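Local coordinates for SusD superfamily protein (Bacteroides vulgatus, PDB 3MYV) that probably binds polysaccharide at the bacterial outer membrane, as members of the SusD family do when glycans are taken up, at residues A19-Y24 / N184-K189; S30-A35 / G73-R78; A227-E232 / G245-F250; W238-K243 / L325-V330; F250-S255 / N329-L334. All coordinates share one frame; numbering follows the deposited sequence. Where two conformers were deposited one is given.

Contact 1 of 5, residues A19-Y24 / N184-K189; sequences AVNGLY and NGRMNK
Tyr-24 and Arg-186 make a buried helix-to-loop contact, the tyrosine on helix 13-27 and the arginine in the loop that leads into helix 189-202. The core of it is a CH-pi interaction: Arg-186 CG stands 3.5 Å from the centroid of the Tyr-24 ring and 13° off its normal, so this methylene lies over the middle of one face, with CB toward CZ. The chain then bends at chi3 (55°), which sets Arg-186 NE 3.7 Å from Tyr-24 CE1. Further out, Arg-186 NH1 reaches a lone pair of Asn-21 OD1 in the amide plane at 3.3 Å, through a bent bond, while NH2 rests against Val-20 CG1. At the phenol end, the backbone N of Met-187, a selenomethionine, donates to Tyr-24 OH at 3.1 Å with an N-H...O angle of 165°. Glu-112 of helix 103-128 bonds Tyr-24 OH and makes a salt bridge with Arg-186 NE; Asp-17 pairs with NH1. A phenylalanine in place of Tyr-24 would probably leave Met-187 N without its acceptor and Glu-112 short of one partner. With two carboxylates around it, the guanidinium is likely to keep its charge although buried.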
# COMPACT_ATOMS: atom_id res chain seq x y z
N ALA A 19 22.82 -0.13 -7.30
CA ALA A 19 21.74 0.01 -8.27
C ALA A 19 20.40 -0.31 -7.59
O ALA A 19 19.40 0.41 -7.77
CB ALA A 19 21.96 -0.93 -9.49
N VAL A 20 20.37 -1.38 -6.79
CA VAL A 20 19.12 -1.81 -6.13
C VAL A 20 18.69 -0.73 -5.15
O VAL A 20 17.52 -0.33 -5.15
CB VAL A 20 19.24 -3.22 -5.46
CG1 VAL A 20 18.00 -3.52 -4.60
CG2 VAL A 20 19.44 -4.29 -6.56
N ASN A 21 19.65 -0.19 -4.39
CA ASN A 21 19.39 0.94 -3.50
C ASN A 21 18.69 2.12 -4.23
O ASN A 21 17.74 2.71 -3.70
CB ASN A 21 20.71 1.39 -2.86
CG ASN A 21 20.52 2.01 -1.52
OD1 ASN A 21 20.23 1.32 -0.55
ND2 ASN A 21 20.66 3.33 -1.46
N GLY A 22 19.16 2.43 -5.43
CA GLY A 22 18.59 3.50 -6.28
C GLY A 22 17.11 3.29 -6.65
O GLY A 22 16.36 4.24 -6.85
N LEU A 23 16.71 2.03 -6.76
CA LEU A 23 15.29 1.72 -6.98
C LEU A 23 14.44 2.24 -5.81
O LEU A 23 13.38 2.83 -6.02
CB LEU A 23 15.07 0.22 -7.16
CG LEU A 23 15.85 -0.54 -8.25
CD1 LEU A 23 15.52 -2.04 -8.12
CD2 LEU A 23 15.54 -0.00 -9.67
N TYR A 24 14.93 2.07 -4.59
CA TYR A 24 14.18 2.58 -3.43
C TYR A 24 14.24 4.10 -3.32
O TYR A 24 13.25 4.73 -2.95
CB TYR A 24 14.67 1.95 -2.15
CG TYR A 24 14.45 0.47 -2.07
CD1 TYR A 24 15.38 -0.42 -2.58
CD2 TYR A 24 13.31 -0.05 -1.45
CE1 TYR A 24 15.21 -1.80 -2.46
CE2 TYR A 24 13.11 -1.40 -1.33
CZ TYR A 24 14.06 -2.29 -1.84
OH TYR A 24 13.89 -3.64 -1.70
N ASN A 184 17.22 -2.01 6.79
CA ASN A 184 16.16 -1.04 7.07
C ASN A 184 16.03 -0.07 5.92
O ASN A 184 17.01 0.52 5.50
CB ASN A 184 16.45 -0.25 8.36
CG ASN A 184 16.31 -1.07 9.62
OD1 ASN A 184 15.57 -2.06 9.68
ND2 ASN A 184 16.98 -0.62 10.68
N GLY A 185 14.81 0.07 5.39
CA GLY A 185 14.57 0.94 4.24
C GLY A 185 14.37 0.13 2.96
O GLY A 185 13.98 0.67 1.90
N ARG A 186 14.63 -1.18 3.04
CA ARG A 186 14.44 -2.07 1.90
C ARG A 186 13.67 -3.35 2.29
O ARG A 186 13.48 -3.64 3.48
CB ARG A 186 15.80 -2.40 1.27
CG ARG A 186 16.52 -1.16 0.70
CD ARG A 186 18.02 -1.37 0.38
NE ARG A 186 18.32 -2.48 -0.52
CZ ARG A 186 19.54 -2.73 -1.02
NH1 ARG A 186 20.56 -1.92 -0.79
NH2 ARG A 186 19.75 -3.79 -1.78
N MSE A 187 13.23 -4.10 1.28
CA MSE A 187 12.54 -5.35 1.49
C MSE A 187 13.57 -6.47 1.71
O MSE A 187 14.58 -6.55 1.01
CB MSE A 187 11.66 -5.70 0.27
CG MSE A 187 10.43 -4.82 0.19
SE MSE A 187 9.16 -5.35 -1.12
CE MSE A 187 9.96 -4.49 -2.64
N ASN A 188 13.26 -7.35 2.66
CA ASN A 188 13.95 -8.62 2.84
C ASN A 188 12.95 -9.76 2.60
O ASN A 188 11.82 -9.51 2.18
CB ASN A 188 14.58 -8.74 4.23
CG ASN A 188 13.55 -8.79 5.36
OD1 ASN A 188 12.37 -8.57 5.13
ND2 ASN A 188 14.00 -9.09 6.57
N LYS A 189 13.35 -10.99 2.87
CA LYS A 189 12.49 -12.16 2.58
C LYS A 189 11.16 -12.06 3.32
O LYS A 189 10.11 -12.39 2.76
CB LYS A 189 13.22 -13.45 2.94
CG LYS A 189 12.52 -14.72 2.48
CD LYS A 189 13.40 -15.94 2.82
CE LYS A 189 12.67 -17.22 2.53
NZ LYS A 189 13.59 -18.34 2.48

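Contact 2 of 5, residues S30-A35 / G73-R78; sequences SGYYGA and GSLWGR. With EDO (1,2-ethanediol), chain I.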
# COMPACT_ATOMS: atom_id res chain seq x y z
N SER A 30 7.69 11.67 -3.60
CA SER A 30 6.33 12.02 -3.15
C SER A 30 5.28 11.60 -4.19
O SER A 30 4.14 11.35 -3.82
CB SER A 30 6.22 13.51 -2.87
OG SER A 30 6.51 14.24 -4.05
N GLY A 31 5.68 11.47 -5.45
CA GLY A 31 4.80 10.98 -6.50
C GLY A 31 4.43 9.50 -6.43
O GLY A 31 3.50 9.06 -7.15
N TYR A 32 5.15 8.73 -5.61
CA TYR A 32 4.86 7.29 -5.43
C TYR A 32 4.72 6.97 -3.93
O TYR A 32 3.72 7.35 -3.33
CB TYR A 32 5.89 6.44 -6.21
CG TYR A 32 5.61 4.94 -6.32
CD1 TYR A 32 4.32 4.41 -6.12
CD2 TYR A 32 6.63 4.05 -6.68
CE1 TYR A 32 4.07 3.02 -6.23
CE2 TYR A 32 6.40 2.68 -6.80
CZ TYR A 32 5.12 2.16 -6.57
OH TYR A 32 4.88 0.82 -6.70
N TYR A 33 5.71 6.33 -3.30
CA TYR A 33 5.58 5.95 -1.88
C TYR A 33 5.98 7.02 -0.86
O TYR A 33 5.91 6.81 0.36
CB TYR A 33 6.28 4.61 -1.63
CG TYR A 33 5.39 3.41 -1.93
CD1 TYR A 33 4.26 3.16 -1.14
CD2 TYR A 33 5.65 2.57 -2.99
CE1 TYR A 33 3.44 2.10 -1.39
CE2 TYR A 33 4.80 1.49 -3.26
CZ TYR A 33 3.70 1.27 -2.44
OH TYR A 33 2.85 0.22 -2.69
N GLY A 34 6.39 8.19 -1.33
CA GLY A 34 6.57 9.33 -0.44
C GLY A 34 5.26 9.98 0.00
O GLY A 34 5.24 10.67 1.04
N ALA A 35 4.20 9.78 -0.77
CA ALA A 35 2.89 10.38 -0.47
C ALA A 35 1.74 9.85 -1.35
O ALA A 35 0.70 9.44 -0.83
CB ALA A 35 2.97 11.92 -0.61
N GLY A 73 -0.26 12.25 -8.49
CA GLY A 73 1.17 12.19 -8.26
C GLY A 73 1.91 11.71 -9.50
O GLY A 73 1.72 12.27 -10.57
N SER A 74 2.73 10.68 -9.34
CA SER A 74 3.44 10.00 -10.45
C SER A 74 3.13 8.50 -10.53
O SER A 74 4.00 7.66 -10.84
CB SER A 74 4.94 10.20 -10.26
OG SER A 74 5.24 11.58 -10.34
N LEU A 75 1.88 8.16 -10.24
CA LEU A 75 1.49 6.76 -10.05
C LEU A 75 1.54 5.96 -11.35
O LEU A 75 1.53 4.74 -11.32
CB LEU A 75 0.12 6.66 -9.37
CG LEU A 75 0.08 7.05 -7.88
CD1 LEU A 75 -1.35 6.87 -7.22
CD2 LEU A 75 1.15 6.28 -7.11
N TRP A 76 1.66 6.64 -12.49
CA TRP A 76 2.01 5.94 -13.74
C TRP A 76 3.50 5.99 -13.97
O TRP A 76 4.16 4.95 -14.06
CB TRP A 76 1.33 6.57 -14.96
CG TRP A 76 1.73 6.01 -16.32
CD1 TRP A 76 2.79 6.41 -17.09
CD2 TRP A 76 1.02 5.03 -17.10
NE1 TRP A 76 2.81 5.71 -18.27
CE2 TRP A 76 1.73 4.87 -18.32
CE3 TRP A 76 -0.12 4.26 -16.88
CZ2 TRP A 76 1.31 3.98 -19.33
CZ3 TRP A 76 -0.55 3.37 -17.90
CH2 TRP A 76 0.18 3.24 -19.10
N GLY A 77 4.03 7.20 -14.13
CA GLY A 77 5.43 7.37 -14.52
C GLY A 77 6.48 6.76 -13.61
O GLY A 77 7.48 6.19 -14.09
N ARG A 78 6.33 6.92 -12.31
CA ARG A 78 7.39 6.50 -11.41
C ARG A 78 7.49 4.97 -11.29
O ARG A 78 8.59 4.44 -11.43
CB ARG A 78 7.27 7.20 -10.03
CG ARG A 78 8.40 6.87 -9.06
CD ARG A 78 9.76 7.05 -9.63
NE ARG A 78 9.90 8.41 -10.10
CZ ARG A 78 10.28 9.46 -9.36
NH1 ARG A 78 10.67 9.34 -8.09
NH2 ARG A 78 10.34 10.65 -9.93
C1 EDO I . 0.38 0.88 0.52
O1 EDO I . -1.00 0.55 0.45
C2 EDO I . 1.23 -0.39 0.69
O2 EDO I . 1.50 -1.04 -0.60
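Gly-31 and Gly-73 bring two loops together at the entrance to two helices: segment 30-35 includes a type I beta turn, Tyr-32 to Ala-35, just before helix 36-43, and segment 73-78 runs into helix 77-94. The tight part is backbone against backbone, the CA atoms of Gly-31 and Gly-73 being 4.2 Å apart. Here Ser-74 N donates to Gly-31 O at 2.8 Å with an N-H...O angle of 153°. Neither glycine has room for a side chain. A CB on Gly-31 would fall 2.5 Å from Ser-74 OG. One on Gly-73, whose phi is positive, would fall 3.0 Å from Gly-31 O. Inward of this bond, Leu-75 CD2 meets Tyr-32 CD1 at 3.8 Å, the two side chains crossing at about a right angle. The solvent side is thinner: Arg-78, partly exposed, lends CB and CG, with CG 3.8 Å from Tyr-32 CB, before its chain bends at chi2 and chi3; its NH1 bonds Leu-26 O. The OH of Tyr-32 bonds Asp-123 of helix 103-128, which also bonds Tyr-33 OH. Tyr-33 CD2 lies over the centre of the Tyr-32 ring. A 1,2-ethanediol, probably from the crystallisation liquor, sits at the edge of the Tyr-33 ring and donates from O2 to Tyr-33 OH at 2.8 Å.

Contact 3 of 5, residues A227-E232 / G245-F250; sequences ALYPHE and GSESFF. With EDO (1,2-ethanediol), chain H.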
# COMPACT_ATOMS: atom_id res chain seq x y z
N ALA A 227 7.45 -8.56 15.85
CA ALA A 227 6.45 -8.72 16.89
C ALA A 227 5.48 -7.55 16.87
O ALA A 227 5.86 -6.41 16.51
CB ALA A 227 7.14 -8.81 18.27
N LEU A 228 4.26 -7.82 17.31
CA LEU A 228 3.22 -6.81 17.39
C LEU A 228 3.52 -5.81 18.49
O LEU A 228 3.95 -6.19 19.57
CB LEU A 228 1.86 -7.45 17.67
CG LEU A 228 1.26 -8.29 16.57
CD1 LEU A 228 -0.02 -8.94 17.08
CD2 LEU A 228 1.02 -7.44 15.31
N TYR A 229 3.27 -4.54 18.23
CA TYR A 229 3.34 -3.50 19.30
C TYR A 229 2.27 -3.76 20.35
O TYR A 229 1.10 -3.85 20.01
CB TYR A 229 3.13 -2.08 18.74
CG TYR A 229 4.03 -1.79 17.58
CD1 TYR A 229 5.40 -1.91 17.71
CD2 TYR A 229 3.52 -1.44 16.33
CE1 TYR A 229 6.23 -1.72 16.65
CE2 TYR A 229 4.37 -1.22 15.25
CZ TYR A 229 5.73 -1.36 15.43
OH TYR A 229 6.62 -1.21 14.38
N PRO A 230 2.66 -3.81 21.64
CA PRO A 230 1.67 -3.91 22.72
C PRO A 230 0.80 -2.67 22.79
O PRO A 230 1.22 -1.58 22.35
CB PRO A 230 2.51 -4.00 23.99
CG PRO A 230 3.88 -4.22 23.57
CD PRO A 230 4.04 -3.89 22.13
N HIS A 231 -0.39 -2.85 23.35
CA HIS A 231 -1.38 -1.80 23.55
C HIS A 231 -0.72 -0.50 24.09
O HIS A 231 -0.90 0.59 23.54
CB HIS A 231 -2.43 -2.31 24.53
CG HIS A 231 -3.50 -1.32 24.86
ND1 HIS A 231 -4.62 -1.15 24.08
CD2 HIS A 231 -3.62 -0.44 25.88
CE1 HIS A 231 -5.40 -0.22 24.61
NE2 HIS A 231 -4.80 0.23 25.71
N GLU A 232 0.06 -0.65 25.15
CA GLU A 232 0.65 0.49 25.89
C GLU A 232 1.78 1.18 25.13
O GLU A 232 2.17 2.28 25.50
CB GLU A 232 1.22 0.10 27.26
CG GLU A 232 0.64 -1.11 27.89
CD GLU A 232 1.18 -2.41 27.28
OE1 GLU A 232 2.40 -2.72 27.40
OE2 GLU A 232 0.34 -3.11 26.69
N GLY A 245 10.37 -0.15 13.49
CA GLY A 245 9.92 -0.88 14.66
C GLY A 245 9.67 -2.36 14.40
O GLY A 245 9.75 -2.85 13.27
N SER A 246 9.34 -3.08 15.47
CA SER A 246 9.22 -4.55 15.41
C SER A 246 8.15 -5.09 14.47
O SER A 246 8.20 -6.28 14.12
CB SER A 246 8.98 -5.15 16.81
OG SER A 246 7.71 -4.79 17.34
N GLU A 247 7.18 -4.27 14.06
CA GLU A 247 6.18 -4.75 13.09
C GLU A 247 6.62 -4.52 11.63
O GLU A 247 6.08 -5.13 10.70
CB GLU A 247 4.84 -4.07 13.28
CG GLU A 247 4.09 -4.49 14.53
CD GLU A 247 2.61 -4.20 14.46
OE1 GLU A 247 2.05 -4.11 13.36
OE2 GLU A 247 2.01 -4.09 15.54
N SER A 248 7.59 -3.64 11.44
CA SER A 248 7.88 -3.12 10.12
C SER A 248 8.76 -4.08 9.32
O SER A 248 9.95 -4.25 9.64
CB SER A 248 8.59 -1.77 10.22
OG SER A 248 8.85 -1.27 8.92
N PHE A 249 8.19 -4.68 8.28
CA PHE A 249 8.98 -5.48 7.32
C PHE A 249 9.65 -4.53 6.30
O PHE A 249 10.82 -4.72 5.89
CB PHE A 249 8.12 -6.45 6.50
CG PHE A 249 7.31 -7.44 7.31
CD1 PHE A 249 7.94 -8.39 8.10
CD2 PHE A 249 5.91 -7.45 7.23
CE1 PHE A 249 7.20 -9.32 8.84
CE2 PHE A 249 5.16 -8.41 7.95
CZ PHE A 249 5.81 -9.33 8.76
N PHE A 250 8.88 -3.54 5.85
CA PHE A 250 9.35 -2.59 4.84
C PHE A 250 8.76 -1.23 5.13
O PHE A 250 7.53 -1.09 5.15
CB PHE A 250 8.92 -3.08 3.44
CG PHE A 250 9.29 -2.14 2.31
CD1 PHE A 250 10.48 -1.40 2.34
CD2 PHE A 250 8.47 -2.03 1.22
CE1 PHE A 250 10.80 -0.54 1.29
CE2 PHE A 250 8.79 -1.17 0.17
CZ PHE A 250 9.96 -0.42 0.23
C1 EDO H . 4.67 0.77 12.20
O1 EDO H . 5.86 -0.02 12.15
C2 EDO H . 4.81 1.87 13.26
O2 EDO H . 5.84 2.77 12.87
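The Tyr-229 ring and the Glu-247 carboxylate are nearly parallel, their planes 16° apart, but it is Glu-247 CG that lies over the ring, 3.6 Å from the centroid in a CH-pi contact; the carboxylate is displaced past the rim on the CD2 side. Each side chain also grips the backbone of the other residue. Tyr-229 N donates to the anti lone pair of Glu-247 OE2 at 3.0 Å (N-H...O 160°), and Glu-247 N donates to Tyr-229 OH at 3.1 Å. This reciprocal pairing fixes the phenol directly beside Gly-245, where a CB would come 2.4 Å from Tyr-229 OH. Ser-246 OG, set between its backbone N and carbonyl carbon (chi1 68°), donates from there to Ala-227 O at 2.6 Å. Ala-227 N returns a bond to Ser-246 O at 3.0 Å, both donors standing above the carbonyl planes they address. The carboxylate is buried but satisfied: Arg-366 and Arg-333 make salt bridges to it and Ser-335 OG bonds it, so it is likely to be ionised. The whole is a type I beta turn, Gly-245 to Ser-248, pinned by a preceding loop just before strand 248-252, where Phe-249 and Phe-250 form a classic beta bulge opposite Leu-332.

Contact 4 of 5, residues W238-K243 / L325-V330; sequences WSVEAK and LECNNV. With NA (sodium ion), chain C; EDO (1,2-ethanediol), chain E.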
# COMPACT_ATOMS: atom_id res chain seq x y z
N TRP A 238 4.62 4.82 16.49
CA TRP A 238 4.44 5.66 15.30
C TRP A 238 5.31 6.90 15.28
O TRP A 238 5.17 7.73 14.37
CB TRP A 238 2.95 6.04 15.12
CG TRP A 238 2.15 4.85 14.79
CD1 TRP A 238 1.39 4.10 15.64
CD2 TRP A 238 2.09 4.19 13.51
NE1 TRP A 238 0.83 3.04 14.95
CE2 TRP A 238 1.26 3.08 13.66
CE3 TRP A 238 2.65 4.46 12.25
CZ2 TRP A 238 0.98 2.22 12.60
CZ3 TRP A 238 2.38 3.61 11.22
CH2 TRP A 238 1.55 2.51 11.39
N SER A 239 6.24 7.00 16.23
CA SER A 239 7.13 8.14 16.33
C SER A 239 8.34 8.04 15.41
O SER A 239 8.90 6.96 15.19
CB SER A 239 7.65 8.25 17.77
OG SER A 239 8.58 9.32 17.90
N VAL A 240 8.80 9.21 14.97
CA VAL A 240 10.09 9.34 14.30
C VAL A 240 11.25 8.85 15.16
O VAL A 240 12.33 8.61 14.65
CB VAL A 240 10.38 10.80 13.87
CG1 VAL A 240 9.34 11.29 12.88
CG2 VAL A 240 10.48 11.74 15.09
N GLU A 241 11.03 8.75 16.47
CA GLU A 241 12.04 8.22 17.37
C GLU A 241 12.01 6.70 17.45
O GLU A 241 12.78 6.13 18.18
CB GLU A 241 11.88 8.83 18.77
CG GLU A 241 11.90 10.36 18.75
CD GLU A 241 11.95 10.98 20.14
OE1 GLU A 241 11.05 10.73 20.96
OE2 GLU A 241 12.90 11.75 20.40
N ALA A 242 11.11 6.04 16.71
CA ALA A 242 10.99 4.60 16.77
C ALA A 242 10.93 3.98 15.37
O ALA A 242 10.15 3.08 15.12
CB ALA A 242 9.76 4.22 17.59
N LYS A 243 11.81 4.44 14.47
CA LYS A 243 11.77 3.99 13.09
C LYS A 243 12.16 2.51 12.99
O LYS A 243 12.88 1.97 13.85
CB LYS A 243 12.68 4.85 12.20
CG LYS A 243 12.19 6.29 12.07
CD LYS A 243 13.11 7.12 11.20
CE LYS A 243 12.41 8.39 10.63
NZ LYS A 243 13.19 9.07 9.49
N LEU A 325 9.18 16.64 8.92
CA LEU A 325 9.71 16.51 7.55
C LEU A 325 10.28 15.11 7.26
O LEU A 325 10.57 14.78 6.10
CB LEU A 325 10.80 17.57 7.31
CG LEU A 325 10.37 19.04 7.43
CD1 LEU A 325 11.55 20.00 7.46
CD2 LEU A 325 9.43 19.43 6.31
N GLU A 326 10.47 14.31 8.30
CA GLU A 326 11.34 13.14 8.22
C GLU A 326 10.62 11.81 8.49
O GLU A 326 11.28 10.79 8.70
CB GLU A 326 12.49 13.29 9.22
CG GLU A 326 12.16 12.99 10.68
CD GLU A 326 11.67 14.19 11.50
OE1 GLU A 326 10.95 15.06 10.97
OE2 GLU A 326 11.99 14.24 12.72
N CYS A 327 9.29 11.80 8.50
CA CYS A 327 8.57 10.55 8.78
C CYS A 327 8.75 9.53 7.67
O CYS A 327 8.62 9.87 6.50
CB CYS A 327 7.08 10.78 8.96
SG CYS A 327 6.68 11.72 10.46
N ASN A 328 9.00 8.28 8.07
CA ASN A 328 9.03 7.12 7.20
C ASN A 328 7.59 6.64 6.94
O ASN A 328 6.73 6.71 7.81
CB ASN A 328 9.84 6.00 7.86
CG ASN A 328 11.32 6.29 7.96
OD1 ASN A 328 11.78 7.41 7.68
ND2 ASN A 328 12.11 5.26 8.34
N ASN A 329 7.32 6.14 5.74
CA ASN A 329 6.00 5.61 5.42
C ASN A 329 6.09 4.10 5.40
O ASN A 329 6.88 3.50 4.65
CB ASN A 329 5.52 6.12 4.07
CG ASN A 329 5.40 7.63 4.02
OD1 ASN A 329 5.12 8.30 5.03
ND2 ASN A 329 5.60 8.19 2.83
N VAL A 330 5.33 3.48 6.29
CA VAL A 330 5.21 2.03 6.36
C VAL A 330 4.54 1.50 5.11
O VAL A 330 3.51 2.03 4.71
CB VAL A 330 4.33 1.59 7.53
CG1 VAL A 330 4.03 0.07 7.43
CG2 VAL A 330 4.99 1.91 8.82
NA NA C . 12.41 14.41 4.47
C1 EDO E . 1.95 5.28 5.82
O1 EDO E . 1.71 3.87 5.65
C2 EDO E . 2.12 5.61 7.29
O2 EDO E . 3.40 5.17 7.75
O HOH W 1 14.90 6.50 8.05
O HOH W 2 13.02 16.79 4.51
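Lys-243 NZ makes the strongest polar link, donating to Glu-326 O at 2.7 Å and to Asn-328 OD1 at 2.8 Å. The first bond runs nearly along the C=O axis (angle at the oxygen 164°), whereas in the second the ammonium stands 46° above the amide plane. The lysine chain is extended beyond CG and crosses the Asn-328 side chain at about a right angle, with CD 3.6 Å from Asn-328 ND2. That amide has further partners, OD1 accepting from Asn-254 N and ND2 bonding Glu-251 OE2. An alanine in place of Lys-243 takes the donor from both Glu-326 O and Asn-328 OD1, and would probably weaken the hold of loop 238-243 on 325-330 and open a gap beside the Asn-328 amide. Outward from here, Val-240 packs CG1 on Cys-327 SG at 3.6 Å and CG2 beside Glu-326 OE2 at 3.8 Å. Farther on, a 1,2-ethanediol bonds both Val-330 N and Val-330 O. Leu-325 O binds the sodium ion at 2.5 Å. The loop 238-243, between helix 206-223 and strand 248-252, is thus fastened to the segment entering strand 329-333, while Leu-325 and Asn-329 touch helix 265-268.

Contact 5 of 5, residues F250-S255 / N329-L334; sequences FEIANS and NVVLRL. With NA (sodium ion), chain C; EDO (1,2-ethanediol), chain E.
Phe-250 faces both Val-331 and Leu-332 across a two-stranded antiparallel sheet, a classic beta bulge. The evidence is in the backbone. Phe-250 O accepts twice, from Val-331 N at 2.9 Å and from Leu-332 N at 3.1 Å. Phe-250 N donates back to Leu-332 O at 3.1 Å. Val-331 supplies the extra residue, its psi of -43° departing from strand values, and the register slips by one between the Phe-250 and Glu-251 pairs. The shape follows from this. The bulge pushes the Val-331 side chain up beside Phe-250, the two pointing the same way, and Val-331 CB comes 3.5 Å from Phe-250 CD2. Its two methyls fill the hollow between neighbours: CG1 lies against the ring, while CG2 reaches Ile-252 CG1 at 4.0 Å. With CG anti to the backbone N (chi1 177°), the Phe-250 ring lies alongside Val-331. Phe-250 CB meets Leu-332 CD1 at 3.9 Å, a methyl that also lies at the edge of the ring. Met-187 of the preceding loop and Ala-191 of helix 189-202 also pack on Phe-250. On the face carrying Glu-251 and Val-330 the fit is shallower; this is a non-hydrogen-bonded pair, with Glu-251 CB resting over Val-330 CA and its OE1 bonded to Ser-248 OG. Ile-252 N then bonds Asn-329 O at 2.8 Å, and Asn-329 ND2 bonds Tyr-33 O. Past the strand, Asn-254 OD1 and Ser-255 O bind the sodium ion, Ser-255 O at 2.4 Å.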
# COMPACT_ATOMS: atom_id res chain seq x y z
N PHE A 250 8.88 -3.54 5.85
CA PHE A 250 9.35 -2.59 4.84
C PHE A 250 8.76 -1.23 5.13
O PHE A 250 7.53 -1.09 5.15
CB PHE A 250 8.92 -3.08 3.44
CG PHE A 250 9.29 -2.14 2.31
CD1 PHE A 250 10.48 -1.40 2.34
CD2 PHE A 250 8.47 -2.03 1.22
CE1 PHE A 250 10.80 -0.54 1.29
CE2 PHE A 250 8.79 -1.17 0.17
CZ PHE A 250 9.96 -0.42 0.23
N GLU A 251 9.61 -0.22 5.32
CA GLU A 251 9.13 1.16 5.33
C GLU A 251 10.09 2.01 4.51
O GLU A 251 11.28 1.68 4.43
CB GLU A 251 8.97 1.72 6.74
CG GLU A 251 10.25 1.86 7.54
CD GLU A 251 10.00 2.11 9.01
OE1 GLU A 251 9.35 1.26 9.66
OE2 GLU A 251 10.49 3.15 9.54
N ILE A 252 9.59 3.11 3.95
CA ILE A 252 10.41 4.06 3.18
C ILE A 252 11.27 4.90 4.13
O ILE A 252 10.75 5.54 5.07
CB ILE A 252 9.52 4.99 2.29
CG1 ILE A 252 8.60 4.18 1.37
CG2 ILE A 252 10.36 6.01 1.50
CD1 ILE A 252 9.36 3.29 0.33
N ALA A 253 12.57 4.92 3.91
CA ALA A 253 13.47 5.67 4.79
C ALA A 253 13.48 7.14 4.35
O ALA A 253 13.79 7.47 3.21
CB ALA A 253 14.89 5.09 4.77
N ASN A 254 13.15 8.01 5.28
CA ASN A 254 13.12 9.45 5.06
C ASN A 254 14.03 10.08 6.09
O ASN A 254 14.38 9.46 7.09
CB ASN A 254 11.66 9.93 5.21
CG ASN A 254 11.42 11.37 4.76
OD1 ASN A 254 12.32 12.07 4.29
ND2 ASN A 254 10.18 11.82 4.91
N SER A 255 14.48 11.30 5.84
CA SER A 255 15.25 12.02 6.85
C SER A 255 14.95 13.50 6.73
O SER A 255 14.36 13.93 5.74
CB SER A 255 16.74 11.77 6.65
OG SER A 255 17.26 12.66 5.68
N ASN A 329 7.32 6.14 5.74
CA ASN A 329 6.00 5.61 5.42
C ASN A 329 6.09 4.10 5.40
O ASN A 329 6.88 3.50 4.65
CB ASN A 329 5.52 6.12 4.07
CG ASN A 329 5.40 7.63 4.02
OD1 ASN A 329 5.12 8.30 5.03
ND2 ASN A 329 5.60 8.19 2.83
N VAL A 330 5.33 3.48 6.29
CA VAL A 330 5.21 2.03 6.36
C VAL A 330 4.54 1.50 5.11
O VAL A 330 3.51 2.03 4.71
CB VAL A 330 4.33 1.59 7.53
CG1 VAL A 330 4.03 0.07 7.43
CG2 VAL A 330 4.99 1.91 8.82
N VAL A 331 5.10 0.44 4.51
CA VAL A 331 4.54 -0.21 3.34
C VAL A 331 4.03 -1.63 3.67
O VAL A 331 2.97 -2.02 3.21
CB VAL A 331 5.60 -0.25 2.22
CG1 VAL A 331 5.08 -0.97 0.94
CG2 VAL A 331 6.06 1.18 1.83
N LEU A 332 4.80 -2.38 4.45
CA LEU A 332 4.44 -3.73 4.89
C LEU A 332 4.79 -3.90 6.35
O LEU A 332 5.97 -3.82 6.74
CB LEU A 332 5.20 -4.76 4.04
CG LEU A 332 4.93 -4.79 2.54
CD1 LEU A 332 6.17 -5.38 1.79
CD2 LEU A 332 3.65 -5.59 2.25
N ARG A 333 3.77 -4.13 7.17
CA ARG A 333 3.97 -4.41 8.59
C ARG A 333 3.17 -5.61 9.07
O ARG A 333 2.20 -6.04 8.44
CB ARG A 333 3.70 -3.19 9.46
CG ARG A 333 2.24 -2.74 9.57
CD ARG A 333 2.14 -1.54 10.50
NE ARG A 333 0.77 -0.99 10.52
CZ ARG A 333 -0.08 -1.11 11.53
NH1 ARG A 333 0.26 -1.79 12.63
NH2 ARG A 333 -1.28 -0.56 11.44
N LEU A 334 3.61 -6.15 10.19
CA LEU A 334 3.05 -7.40 10.75
C LEU A 334 1.52 -7.41 10.97
O LEU A 334 0.89 -8.40 10.70
CB LEU A 334 3.80 -7.76 12.05
CG LEU A 334 3.52 -9.13 12.70
CD1 LEU A 334 3.76 -10.29 11.70
CD2 LEU A 334 4.36 -9.33 13.99
NA NA C . 12.41 14.41 4.47
C1 EDO E . 1.95 5.28 5.82
O1 EDO E . 1.71 3.87 5.65
C2 EDO E . 2.12 5.61 7.29
O2 EDO E . 3.40 5.17 7.75
O HOH W 2 13.02 16.79 4.51

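How the contacts relate
Contact 5 is the hub. Phe-250, shared with contact 3, packs against contact 1, its CE1 lying 3.6 Å from Tyr-24 CE2, and so joins the N-terminal helices to the small sheet. Contact 3 continues the same strand pairing, Phe-249 N approaching Leu-332 O at 2.8 Å. Contact 2 reaches the sheet through Tyr-33 O, 2.8 Å from Asn-329 ND2; its centre is about 15 Å from that of contact 5. Contacts 4 and 5 lie closest, centres about 8 Å apart, and meet at Asn-328 OD1 and Asn-254 N (2.8 Å). Together they supply Leu-325, Asn-254 and Ser-255 to the sodium site, which Asp-258 and Pro-260 complete with a water.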